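Local coordinates for molybdopterin biosynthesis protein MoaB (Sulfolobus tokodaii, PDB 3IWT), which probably takes part in molybdenum cofactor biosynthesis and is likely to bind a molybdopterin-type ligand, at residues V20-T25 with I57-V62; S26-L31 with L61-K66; I67-A72 with E101-L106. All coordinates share one frame; numbering follows the deposited sequence.

Interaction 1 (V20-T25 with I57-V62); sequences VITIST and IGYSLV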
ATOM      1  N   VAL A  20       2.607  20.386  22.367  1.00 42.96           N
ATOM      2  CA  VAL A  20       3.518  20.899  21.338  1.00 43.32           C
ATOM      3  C   VAL A  20       4.809  20.079  21.347  1.00 43.25           C
ATOM      4  O   VAL A  20       5.416  19.899  22.400  1.00 43.95           O
ATOM      5  CB  VAL A  20       3.847  22.396  21.533  1.00 43.24           C
ATOM      6  CG1 VAL A  20       4.790  22.917  20.433  1.00 43.46           C
ATOM      7  CG2 VAL A  20       2.563  23.230  21.549  1.00 44.49           C
ATOM      8  N   ILE A  21       5.239  19.622  20.179  1.00 42.23           N
ATOM      9  CA  ILE A  21       6.460  18.813  20.086  1.00 42.78           C
ATOM     10  C   ILE A  21       7.446  19.446  19.114  1.00 42.74           C
ATOM     11  O   ILE A  21       7.130  19.671  17.934  1.00 43.85           O
ATOM     12  CB  ILE A  21       6.164  17.360  19.662  1.00 42.88           C
ATOM     13  CG1 ILE A  21       5.158  16.691  20.602  1.00 42.54           C
ATOM     14  CG2 ILE A  21       7.479  16.518  19.563  1.00 42.38           C
ATOM     15  CD1 ILE A  21       4.714  15.290  20.120  1.00 41.09           C
ATOM     16  N   THR A  22       8.647  19.737  19.584  1.00 42.24           N
ATOM     17  CA  THR A  22       9.664  20.308  18.696  1.00 43.20           C
ATOM     18  C   THR A  22      10.626  19.200  18.315  1.00 43.70           C
ATOM     19  O   THR A  22      11.142  18.519  19.182  1.00 43.50           O
ATOM     20  CB  THR A  22      10.380  21.507  19.356  1.00 43.20           C
ATOM     21  OG1 THR A  22       9.430  22.556  19.515  1.00 44.29           O
ATOM     22  CG2 THR A  22      11.568  21.995  18.498  1.00 41.78           C
ATOM     23  N   ILE A  23      10.833  19.020  17.005  1.00 44.36           N
ATOM     24  CA  ILE A  23      11.731  17.986  16.484  1.00 44.19           C
ATOM     25  C   ILE A  23      12.948  18.687  15.870  1.00 44.29           C
ATOM     26  O   ILE A  23      12.886  19.238  14.761  1.00 43.82           O
ATOM     27  CB  ILE A  23      11.014  17.078  15.461  1.00 44.32           C
ATOM     28  CG1 ILE A  23       9.734  16.508  16.076  1.00 44.70           C
ATOM     29  CG2 ILE A  23      11.925  15.980  15.003  1.00 44.17           C
ATOM     30  CD1 ILE A  23       8.835  15.740  15.112  1.00 45.80           C
ATOM     31  N   SER A  24      14.044  18.701  16.628  1.00 44.72           N
ATOM     32  CA  SER A  24      15.272  19.438  16.271  1.00 44.95           C
ATOM     33  C   SER A  24      16.481  18.796  16.942  1.00 45.10           C
ATOM     34  O   SER A  24      16.624  18.853  18.173  1.00 44.76           O
ATOM     35  CB  SER A  24      15.180  20.901  16.712  1.00 45.48           C
ATOM     36  OG  SER A  24      16.411  21.598  16.493  1.00 44.15           O
ATOM     37  N   THR A  25      17.364  18.226  16.134  1.00 45.35           N
ATOM     38  CA  THR A  25      18.557  17.557  16.657  1.00 45.92           C
ATOM     39  C   THR A  25      19.495  18.575  17.327  1.00 46.56           C
ATOM     40  O   THR A  25      19.942  18.347  18.451  1.00 47.11           O
ATOM     41  CB  THR A  25      19.272  16.759  15.553  1.00 46.18           C
ATOM     42  OG1 THR A  25      18.389  15.734  15.073  1.00 45.04           O
ATOM     43  CG2 THR A  25      20.557  16.098  16.067  1.00 45.69           C
ATOM     44  N   ILE A  57      -1.001  22.139  27.275  1.00 47.64           N
ATOM     45  CA  ILE A  57      -0.900  21.284  28.422  1.00 48.05           C
ATOM     46  C   ILE A  57       0.343  20.417  28.455  1.00 47.79           C
ATOM     47  O   ILE A  57       0.577  19.747  29.438  1.00 47.83           O
ATOM     48  CB  ILE A  57      -2.205  20.519  28.717  1.00 49.10           C
ATOM     49  CG1 ILE A  57      -2.585  19.557  27.607  1.00 48.34           C
ATOM     50  CG2 ILE A  57      -3.330  21.547  29.059  1.00 50.80           C
ATOM     51  CD1 ILE A  57      -3.608  18.542  28.123  1.00 50.08           C
ATOM     52  N   GLY A  58       1.169  20.466  27.412  1.00 46.88           N
ATOM     53  CA  GLY A  58       2.470  19.842  27.488  1.00 46.65           C
ATOM     54  C   GLY A  58       3.363  20.191  26.324  1.00 46.30           C
ATOM     55  O   GLY A  58       2.901  20.753  25.324  1.00 45.96           O
ATOM     56  N   TYR A  59       4.645  19.882  26.482  1.00 46.43           N
ATOM     57  CA  TYR A  59       5.669  20.210  25.477  1.00 46.76           C
ATOM     58  C   TYR A  59       6.831  19.253  25.597  1.00 46.43           C
ATOM     59  O   TYR A  59       7.193  18.848  26.707  1.00 45.93           O
ATOM     60  CB  TYR A  59       6.169  21.641  25.688  1.00 48.33           C
ATOM     61  CG  TYR A  59       7.440  22.020  24.917  1.00 49.28           C
ATOM     62  CD1 TYR A  59       7.411  22.260  23.539  1.00 49.95           C
ATOM     63  CD2 TYR A  59       8.657  22.198  25.584  1.00 52.74           C
ATOM     64  CE1 TYR A  59       8.565  22.614  22.834  1.00 49.71           C
ATOM     65  CE2 TYR A  59       9.821  22.570  24.887  1.00 52.29           C
ATOM     66  CZ  TYR A  59       9.768  22.770  23.517  1.00 51.68           C
ATOM     67  OH  TYR A  59      10.925  23.150  22.851  1.00 52.30           O
ATOM     68  N   SER A  60       7.414  18.877  24.466  1.00 45.79           N
ATOM     69  CA  SER A  60       8.618  18.076  24.480  1.00 46.15           C
ATOM     70  C   SER A  60       9.525  18.432  23.309  1.00 46.30           C
ATOM     71  O   SER A  60       9.068  18.969  22.284  1.00 46.62           O
ATOM     72  CB  SER A  60       8.277  16.585  24.471  1.00 47.38           C
ATOM     73  OG  SER A  60       7.574  16.238  23.299  1.00 49.01           O
ATOM     74  N   LEU A  61      10.810  18.154  23.481  1.00 45.39           N
ATOM     75  CA  LEU A  61      11.810  18.421  22.471  1.00 45.15           C
ATOM     76  C   LEU A  61      12.580  17.142  22.240  1.00 44.87           C
ATOM     77  O   LEU A  61      13.065  16.529  23.188  1.00 44.42           O
ATOM     78  CB  LEU A  61      12.732  19.553  22.923  1.00 45.11           C
ATOM     79  CG  LEU A  61      14.046  19.787  22.165  1.00 45.33           C
ATOM     80  CD1 LEU A  61      13.762  20.166  20.752  1.00 45.32           C
ATOM     81  CD2 LEU A  61      14.914  20.843  22.865  1.00 45.20           C
ATOM     82  N   VAL A  62      12.656  16.732  20.976  1.00 44.48           N
ATOM     83  CA  VAL A  62      13.302  15.477  20.578  1.00 43.63           C
ATOM     84  C   VAL A  62      14.149  15.717  19.322  1.00 43.43           C
ATOM     85  O   VAL A  62      13.876  16.660  18.570  1.00 42.45           O
ATOM     86  CB  VAL A  62      12.264  14.343  20.351  1.00 43.60           C
ATOM     87  CG1 VAL A  62      11.593  13.936  21.700  1.00 41.55           C
ATOM     88  CG2 VAL A  62      11.216  14.712  19.286  1.00 44.30           C
TER
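V20 opens a parallel ladder: its N donates to G58 O at 3.0 Å, approaching from above the carbonyl plane, and its O takes the N-H of S60. The same O lies 3.1 Å from Y59 CA in a CA-H...O contact, while CB and CG1 touch Y59 CD1. I21 points to the other face of the sheet, where its CG1 and CG2 straddle S60 OG, CG1 at 3.6 Å. T22 binds through both backbone atoms: its N meets S60 O at 2.8 Å, nearly along the C=O axis, and its O receives V62 N. With chi1 -66° the T22 OG1 is anti to the carbonyl carbon and sits at the edge of the Y59 ring, 3.4 Å from Y59 CE1; both hydroxyls bond to D39 OD2, which fixes the ring's tip. T22 CG2 packs on L61 CD1 at 3.6 Å. I23 runs alongside V62, its CG1 4.0 Å from V62 CG2. Past the strand, S24, the N-cap residue of the helix that follows, still reaches V62 O through its N (2.8 Å), while its OG bonds to the guanidinium NH1 of R27. Strand 55-62 thus pairs in parallel with strand 17-23, as is typical of the alpha/beta core of the MogA/MoaB family.

Interaction 2 (S26-L31 with L61-K66); sequences SRYEKL and LVPDDK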
ATOM      1  N   SER A  26      19.740  19.709  16.669  1.00 46.83           N
ATOM      2  CA  SER A  26      20.649  20.735  17.230  1.00 47.43           C
ATOM      3  C   SER A  26      20.174  21.189  18.606  1.00 47.60           C
ATOM      4  O   SER A  26      20.952  21.199  19.557  1.00 48.01           O
ATOM      5  CB  SER A  26      20.802  21.930  16.299  1.00 47.39           C
ATOM      6  OG  SER A  26      19.561  22.556  16.013  1.00 47.51           O
ATOM      7  N   ARG A  27      18.888  21.519  18.717  1.00 47.51           N
ATOM      8  CA  ARG A  27      18.330  21.968  19.984  1.00 48.07           C
ATOM      9  C   ARG A  27      18.334  20.856  21.039  1.00 48.19           C
ATOM     10  O   ARG A  27      18.641  21.113  22.207  1.00 47.00           O
ATOM     11  CB  ARG A  27      16.941  22.575  19.779  1.00 47.65           C
ATOM     12  CG  ARG A  27      16.988  23.845  18.939  1.00 48.84           C
ATOM     13  CD  ARG A  27      15.615  24.405  18.629  1.00 49.49           C
ATOM     14  NE  ARG A  27      15.679  25.590  17.776  1.00 50.00           N
ATOM     15  CZ  ARG A  27      15.885  25.570  16.463  1.00 50.70           C
ATOM     16  NH1 ARG A  27      16.019  24.436  15.801  1.00 49.64           N
ATOM     17  NH2 ARG A  27      15.929  26.701  15.790  1.00 51.71           N
ATOM     18  N   TYR A  28      18.032  19.626  20.626  1.00 48.66           N
ATOM     19  CA  TYR A  28      18.042  18.503  21.560  1.00 49.98           C
ATOM     20  C   TYR A  28      19.438  18.282  22.141  1.00 50.54           C
ATOM     21  O   TYR A  28      19.583  18.080  23.338  1.00 49.95           O
ATOM     22  CB  TYR A  28      17.547  17.223  20.888  1.00 49.43           C
ATOM     23  CG  TYR A  28      17.541  16.005  21.787  1.00 48.71           C
ATOM     24  CD1 TYR A  28      16.547  15.832  22.743  1.00 48.35           C
ATOM     25  CD2 TYR A  28      18.521  15.025  21.676  1.00 48.47           C
ATOM     26  CE1 TYR A  28      16.519  14.702  23.552  1.00 49.38           C
ATOM     27  CE2 TYR A  28      18.511  13.896  22.494  1.00 48.32           C
ATOM     28  CZ  TYR A  28      17.506  13.744  23.429  1.00 48.69           C
ATOM     29  OH  TYR A  28      17.482  12.639  24.256  1.00 50.11           O
ATOM     30  N   GLU A  29      20.459  18.342  21.296  1.00 51.90           N
ATOM     31  CA  GLU A  29      21.832  18.133  21.753  0.50 52.79           C
ATOM     32  C   GLU A  29      22.260  19.208  22.765  1.00 53.14           C
ATOM     33  O   GLU A  29      22.962  18.905  23.731  1.00 53.69           O
ATOM     34  CB  GLU A  29      22.802  18.087  20.569  0.50 53.29           C
ATOM     35  CG  GLU A  29      22.539  16.951  19.566  0.50 54.10           C
ATOM     36  CD  GLU A  29      22.905  15.561  20.070  0.50 54.78           C
ATOM     37  OE1 GLU A  29      23.217  15.388  21.269  0.50 55.82           O
ATOM     38  OE2 GLU A  29      22.875  14.628  19.240  0.50 56.14           O
ATOM     39  N   LYS A  30      21.820  20.453  22.565  1.00 54.14           N
ATOM     40  CA  LYS A  30      22.070  21.537  23.543  1.00 55.21           C
ATOM     41  C   LYS A  30      21.353  21.294  24.873  1.00 56.36           C
ATOM     42  O   LYS A  30      21.916  21.549  25.938  1.00 56.69           O
ATOM     43  CB  LYS A  30      21.612  22.888  22.998  1.00 55.38           C
ATOM     44  CG  LYS A  30      22.445  23.443  21.868  1.00 55.63           C
ATOM     45  CD  LYS A  30      21.834  24.748  21.373  1.00 56.49           C
ATOM     46  CE  LYS A  30      22.396  25.195  20.021  1.00 58.32           C
ATOM     47  NZ  LYS A  30      23.489  26.203  20.174  1.00 61.56           N
ATOM     48  N   LEU A  31      20.107  20.824  24.804  1.00 57.63           N
ATOM     49  CA  LEU A  31      19.344  20.432  25.988  1.00 58.32           C
ATOM     50  C   LEU A  31      20.108  19.374  26.790  1.00 59.26           C
ATOM     51  O   LEU A  31      20.131  19.423  28.017  1.00 59.57           O
ATOM     52  CB  LEU A  31      17.947  19.896  25.588  1.00 58.62           C
ATOM     53  CG  LEU A  31      17.038  19.293  26.676  1.00 58.71           C
ATOM     54  CD1 LEU A  31      16.340  20.413  27.455  1.00 59.40           C
ATOM     55  CD2 LEU A  31      16.005  18.279  26.102  1.00 58.51           C
ATOM     56  N   LEU A  61      10.810  18.154  23.481  1.00 45.39           N
ATOM     57  CA  LEU A  61      11.810  18.421  22.471  1.00 45.15           C
ATOM     58  C   LEU A  61      12.580  17.142  22.240  1.00 44.87           C
ATOM     59  O   LEU A  61      13.065  16.529  23.188  1.00 44.42           O
ATOM     60  CB  LEU A  61      12.732  19.553  22.923  1.00 45.11           C
ATOM     61  CG  LEU A  61      14.046  19.787  22.165  1.00 45.33           C
ATOM     62  CD1 LEU A  61      13.762  20.166  20.752  1.00 45.32           C
ATOM     63  CD2 LEU A  61      14.914  20.843  22.865  1.00 45.20           C
ATOM     64  N   VAL A  62      12.656  16.732  20.976  1.00 44.48           N
ATOM     65  CA  VAL A  62      13.302  15.477  20.578  1.00 43.63           C
ATOM     66  C   VAL A  62      14.149  15.717  19.322  1.00 43.43           C
ATOM     67  O   VAL A  62      13.876  16.660  18.570  1.00 42.45           O
ATOM     68  CB  VAL A  62      12.264  14.343  20.351  1.00 43.60           C
ATOM     69  CG1 VAL A  62      11.593  13.936  21.700  1.00 41.55           C
ATOM     70  CG2 VAL A  62      11.216  14.712  19.286  1.00 44.30           C
ATOM     71  N   PRO A  63      15.156  14.862  19.076  1.00 43.79           N
ATOM     72  CA  PRO A  63      15.927  14.939  17.841  1.00 44.18           C
ATOM     73  C   PRO A  63      15.252  14.156  16.694  1.00 43.93           C
ATOM     74  O   PRO A  63      14.178  13.560  16.898  1.00 43.98           O
ATOM     75  CB  PRO A  63      17.239  14.270  18.240  1.00 44.38           C
ATOM     76  CG  PRO A  63      16.824  13.188  19.130  1.00 44.89           C
ATOM     77  CD  PRO A  63      15.611  13.725  19.901  1.00 45.16           C
ATOM     78  N   ASP A  64      15.892  14.124  15.523  1.00 43.89           N
ATOM     79  CA  ASP A  64      15.437  13.323  14.376  1.00 43.89           C
ATOM     80  C   ASP A  64      15.765  11.838  14.566  1.00 43.76           C
ATOM     81  O   ASP A  64      16.591  11.265  13.852  1.00 43.86           O
ATOM     82  CB  ASP A  64      16.102  13.795  13.068  1.00 44.07           C
ATOM     83  CG  ASP A  64      15.740  15.211  12.690  1.00 45.59           C
ATOM     84  OD1 ASP A  64      14.572  15.616  12.856  1.00 46.96           O
ATOM     85  OD2 ASP A  64      16.644  15.909  12.183  1.00 44.84           O
ATOM     86  N   ASP A  65      15.087  11.209  15.511  1.00 43.44           N
ATOM     87  CA  ASP A  65      15.330   9.808  15.851  1.00 43.69           C
ATOM     88  C   ASP A  65      13.971   9.156  15.958  1.00 43.28           C
ATOM     89  O   ASP A  65      13.101   9.677  16.682  1.00 43.33           O
ATOM     90  CB  ASP A  65      16.084   9.696  17.170  1.00 43.46           C
ATOM     91  CG  ASP A  65      16.224   8.248  17.636  1.00 45.09           C
ATOM     92  OD1 ASP A  65      17.095   7.547  17.135  1.00 50.19           O
ATOM     93  OD2 ASP A  65      15.439   7.796  18.472  1.00 48.59           O
ATOM     94  N   LYS A  66      13.785   8.050  15.229  1.00 44.13           N
ATOM     95  CA  LYS A  66      12.469   7.411  15.082  1.00 43.81           C
ATOM     96  C   LYS A  66      11.859   7.080  16.445  1.00 43.48           C
ATOM     97  O   LYS A  66      10.726   7.436  16.727  1.00 42.41           O
ATOM     98  CB  LYS A  66      12.582   6.154  14.196  1.00 44.46           C
ATOM     99  CG  LYS A  66      11.315   5.311  14.107  1.00 45.33           C
ATOM    100  CD  LYS A  66      11.358   4.222  13.036  1.00 45.59           C
ATOM    101  CE  LYS A  66      10.078   3.368  13.087  1.00 46.69           C
ATOM    102  NZ  LYS A  66       9.994   2.372  11.975  1.00 46.02           N
TER
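Helix 25-32, which follows strand 17-23 in the alpha/beta core of this MogA/MoaB-family domain, packs here against the end of the neighbouring parallel strand, 55-62, and the turn after it. No hydrogen bond crosses between the two segments. The main interaction is a CH-pi contact: P63 CD stands 3.5 Å from the centroid of the Y28 ring, over its centre and 11° off the ring normal. P63 CG lies over the CD2 side, 3.6 Å from Y28 CD2, so that the proline lies over the tyrosine face, the two side chains pointing the same way. The Y28 side chain reaches P63 because its CG is anti to the backbone N (chi1 179°). At the ring's edge, near its plane, L61 O approaches Y28 CD1 at 3.6 Å. An alanine here would remove the ring that P63 CD lies against and would probably loosen the seat of the helix on the strand end.

The remaining contacts gather round the methyls of L61, which meet one carbonyl oxygen and aliphatic carbons. L61 CD2 lies 3.8 Å from R27 O, a carbonyl that already accepts L31 N within the helix, and 4.2 Å from L31 CB. The guanidinium of R27 leads away from this packing, to S24 OG, V38 O and a salt bridge with E40. Its CB stays behind and touches both methyls of L61, with R27 CB 4.1 Å from L61 CD2.

Interaction 3 (I67-A72 with E101-L106); sequences IKILKA and ETIRKL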
ATOM      1  N   ILE A  67      12.618   6.372  17.274  1.00 43.67           N
ATOM      2  CA  ILE A  67      12.129   5.925  18.584  0.50 43.96           C
ATOM      3  C   ILE A  67      11.795   7.097  19.484  1.00 43.55           C
ATOM      4  O   ILE A  67      10.757   7.098  20.145  1.00 44.18           O
ATOM      5  CB  ILE A  67      13.139   4.998  19.314  0.50 44.26           C
ATOM      6  CG1 ILE A  67      13.384   3.716  18.516  0.50 44.76           C
ATOM      7  CG2 ILE A  67      12.631   4.632  20.710  0.50 43.54           C
ATOM      8  CD1 ILE A  67      12.167   2.887  18.319  0.50 47.19           C
ATOM      9  N   LYS A  68      12.670   8.102  19.519  1.00 43.82           N
ATOM     10  CA  LYS A  68      12.420   9.289  20.333  1.00 43.79           C
ATOM     11  C   LYS A  68      11.192  10.082  19.885  1.00 43.13           C
ATOM     12  O   LYS A  68      10.465  10.623  20.707  1.00 42.41           O
ATOM     13  CB  LYS A  68      13.665  10.176  20.410  1.00 44.21           C
ATOM     14  CG  LYS A  68      14.785   9.554  21.270  1.00 46.22           C
ATOM     15  CD  LYS A  68      15.972  10.474  21.314  1.00 45.94           C
ATOM     16  CE  LYS A  68      16.898  10.203  22.451  1.00 50.22           C
ATOM     17  NZ  LYS A  68      17.399   8.853  22.522  1.00 53.79           N
ATOM     18  N   ILE A  69      10.951  10.113  18.579  1.00 42.53           N
ATOM     19  CA  ILE A  69       9.806  10.815  18.023  1.00 42.81           C
ATOM     20  C   ILE A  69       8.529  10.035  18.347  1.00 42.96           C
ATOM     21  O   ILE A  69       7.544  10.616  18.819  1.00 41.77           O
ATOM     22  CB  ILE A  69       9.953  11.000  16.492  1.00 42.22           C
ATOM     23  CG1 ILE A  69      10.978  12.092  16.150  1.00 43.05           C
ATOM     24  CG2 ILE A  69       8.602  11.329  15.846  1.00 42.56           C
ATOM     25  CD1 ILE A  69      11.340  12.099  14.624  1.00 40.76           C
ATOM     26  N   LEU A  70       8.567   8.708  18.183  1.00 43.08           N
ATOM     27  CA  LEU A  70       7.425   7.878  18.579  1.00 43.48           C
ATOM     28  C   LEU A  70       7.072   8.046  20.062  1.00 43.72           C
ATOM     29  O   LEU A  70       5.909   8.221  20.410  1.00 43.52           O
ATOM     30  CB  LEU A  70       7.688   6.392  18.284  1.00 42.91           C
ATOM     31  CG  LEU A  70       7.786   5.911  16.835  1.00 42.18           C
ATOM     32  CD1 LEU A  70       8.352   4.447  16.769  1.00 42.78           C
ATOM     33  CD2 LEU A  70       6.408   6.042  16.135  1.00 42.11           C
ATOM     34  N   LYS A  71       8.074   8.002  20.934  1.00 44.81           N
ATOM     35  CA  LYS A  71       7.846   8.172  22.367  1.00 45.40           C
ATOM     36  C   LYS A  71       7.244   9.545  22.701  1.00 44.37           C
ATOM     37  O   LYS A  71       6.350   9.628  23.532  1.00 43.99           O
ATOM     38  CB  LYS A  71       9.135   8.013  23.156  1.00 46.10           C
ATOM     39  CG  LYS A  71       8.871   8.082  24.638  1.00 47.83           C
ATOM     40  CD  LYS A  71      10.097   8.419  25.452  1.00 50.78           C
ATOM     41  CE  LYS A  71       9.724   8.690  26.967  1.00 52.45           C
ATOM     42  NZ  LYS A  71       8.602   7.818  27.451  1.00 54.21           N
ATOM     43  N   ALA A  72       7.731  10.610  22.067  1.00 44.39           N
ATOM     44  CA  ALA A  72       7.154  11.962  22.268  1.00 43.57           C
ATOM     45  C   ALA A  72       5.663  11.995  21.891  1.00 42.85           C
ATOM     46  O   ALA A  72       4.846  12.511  22.624  1.00 42.35           O
ATOM     47  CB  ALA A  72       7.930  13.025  21.474  1.00 43.90           C
ATOM     48  N   GLU A 101       7.270  10.161   7.879  1.00 45.11           N
ATOM     49  CA  GLU A 101       7.422   8.748   7.657  1.00 46.23           C
ATOM     50  C   GLU A 101       7.260   7.971   8.962  1.00 46.02           C
ATOM     51  O   GLU A 101       6.863   6.801   8.966  1.00 47.45           O
ATOM     52  CB  GLU A 101       8.800   8.467   7.078  1.00 48.40           C
ATOM     53  CG  GLU A 101       9.028   9.029   5.681  1.00 51.76           C
ATOM     54  CD  GLU A 101       9.080  10.552   5.616  1.00 54.56           C
ATOM     55  OE1 GLU A 101       9.624  11.229   6.551  1.00 52.09           O
ATOM     56  OE2 GLU A 101       8.555  11.075   4.597  1.00 59.93           O
ATOM     57  N   THR A 102       7.581   8.612  10.082  1.00 44.73           N
ATOM     58  CA  THR A 102       7.438   7.999  11.379  1.00 44.46           C
ATOM     59  C   THR A 102       5.969   8.043  11.876  1.00 44.63           C
ATOM     60  O   THR A 102       5.442   7.033  12.353  1.00 44.25           O
ATOM     61  CB  THR A 102       8.379   8.671  12.410  1.00 44.14           C
ATOM     62  OG1 THR A 102       9.728   8.532  11.958  1.00 42.66           O
ATOM     63  CG2 THR A 102       8.212   8.051  13.789  1.00 44.41           C
ATOM     64  N   ILE A 103       5.322   9.204  11.789  1.00 43.29           N
ATOM     65  CA  ILE A 103       4.026   9.397  12.440  1.00 44.30           C
ATOM     66  C   ILE A 103       2.807   9.171  11.562  1.00 44.73           C
ATOM     67  O   ILE A 103       1.765   8.706  12.041  1.00 42.39           O
ATOM     68  CB  ILE A 103       3.971  10.799  13.128  1.00 43.73           C
ATOM     69  CG1 ILE A 103       5.088  10.880  14.176  1.00 43.78           C
ATOM     70  CG2 ILE A 103       2.578  11.115  13.717  1.00 42.34           C
ATOM     71  CD1 ILE A 103       5.023   9.858  15.314  1.00 40.33           C
ATOM     72  N   ARG A 104       2.916   9.501  10.273  1.00 47.40           N
ATOM     73  CA  ARG A 104       1.751   9.486   9.404  1.00 49.32           C
ATOM     74  C   ARG A 104       1.127   8.115   9.346  1.00 51.10           C
ATOM     75  O   ARG A 104      -0.090   7.982   9.240  1.00 52.92           O
ATOM     76  CB  ARG A 104       2.106  10.014   7.982  1.00 50.13           C
ATOM     77  CG  ARG A 104       0.913  10.156   7.061  1.00 49.59           C
ATOM     78  CD  ARG A 104       1.303  10.946   5.820  1.00 50.79           C
ATOM     79  NE  ARG A 104       2.338  10.232   5.111  1.00 49.86           N
ATOM     80  CZ  ARG A 104       2.956  10.731   4.033  1.00 50.64           C
ATOM     81  NH1 ARG A 104       2.637  11.915   3.578  1.00 49.65           N
ATOM     82  NH2 ARG A 104       3.878  10.028   3.428  1.00 51.72           N
ATOM     83  N   LYS A 105       1.960   7.090   9.495  1.00 52.42           N
ATOM     84  CA  LYS A 105       1.536   5.718   9.489  1.00 54.16           C
ATOM     85  C   LYS A 105       0.584   5.372  10.619  1.00 53.80           C
ATOM     86  O   LYS A 105      -0.238   4.444  10.467  1.00 54.71           O
ATOM     87  CB  LYS A 105       2.763   4.769   9.603  1.00 54.98           C
ATOM     88  CG  LYS A 105       3.370   4.477   8.305  1.00 58.77           C
ATOM     89  CD  LYS A 105       4.536   3.523   8.415  1.00 59.00           C
ATOM     90  CE  LYS A 105       5.821   4.153   7.845  1.00 63.11           C
ATOM     91  NZ  LYS A 105       7.020   3.701   8.706  1.00 66.18           N
ATOM     92  N   LEU A 106       0.707   6.096  11.730  1.00 52.63           N
ATOM     93  CA  LEU A 106      -0.061   5.844  12.933  1.00 51.41           C
ATOM     94  C   LEU A 106      -1.479   6.417  12.934  1.00 49.80           C
ATOM     95  O   LEU A 106      -2.288   6.111  13.822  1.00 49.68           O
ATOM     96  CB  LEU A 106       0.676   6.396  14.136  1.00 51.95           C
ATOM     97  CG  LEU A 106       2.156   5.978  14.240  1.00 54.06           C
ATOM     98  CD1 LEU A 106       2.627   6.501  15.593  1.00 55.21           C
ATOM     99  CD2 LEU A 106       2.410   4.499  14.089  1.00 56.01           C
TER
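L70 carries much of this buried contact, and its side chain can be followed outward from helix 66-77. CB leaves the backbone obliquely to the opposing segment, with CG anti to the carbonyl carbon (chi1 -68°), a turn that swings the branch point over T102. CG lies 3.7 Å from T102 CG2, the methyl that comes nearest to it. Of the two terminal methyls, CD2 does the touching. It meets T102 CG2 at 3.6 Å, L106 CD1 at 3.8 Å and, a little farther off, I103 CD1 at 4.1 Å, so that one carbon is gripped by three residues of 101-106.

The contact is helix-to-helix packing within the alpha/beta fold: the helix that follows strand 55-62 meets the short helix 99-103 and the residues after it, up to L106. No hydrogen bond joins the two segments, and their fit rests on methyl groups. T102 turns its CG2 to this interface, anti to its backbone N, while its OG1 bonds to I98 O and so holds the rotation of the side chain. From the preceding residue, I69 CG2 meets T102 CG2, the two side chains crossing obliquely, and also reaches I103 CD1, 3.9 Å away. The I69 side chain also touches I98 and, in the sheet, I23 and V62. L70 and L106 also pack on L106 of a second subunit, and K66 NZ of that subunit bonds to L106 O of this chain.

Along the chain, interactions 1 and 2 both use strand 55-62, sharing L61 and V62, and close before interaction 3 opens on helix 66-77, which comes next. The centres of interactions 1 and 2 lie about 9 Å apart; that of interaction 3 is about 13 Å from the first and 14 Å from the second. Interaction 1 builds the sheet edge, interaction 2 fits helix 25-32 to its C-terminal end, and interaction 3 lies on the helix against the face bearing I21, I23 and V62. T25 OG1 probably bonds to D64 N at 3.0 Å, tying the first two, and V62 CG1 packs on A72 CB. Interaction 3, where L70 and L106 also meet a second subunit, lies where the fold passes into the oligomer contact.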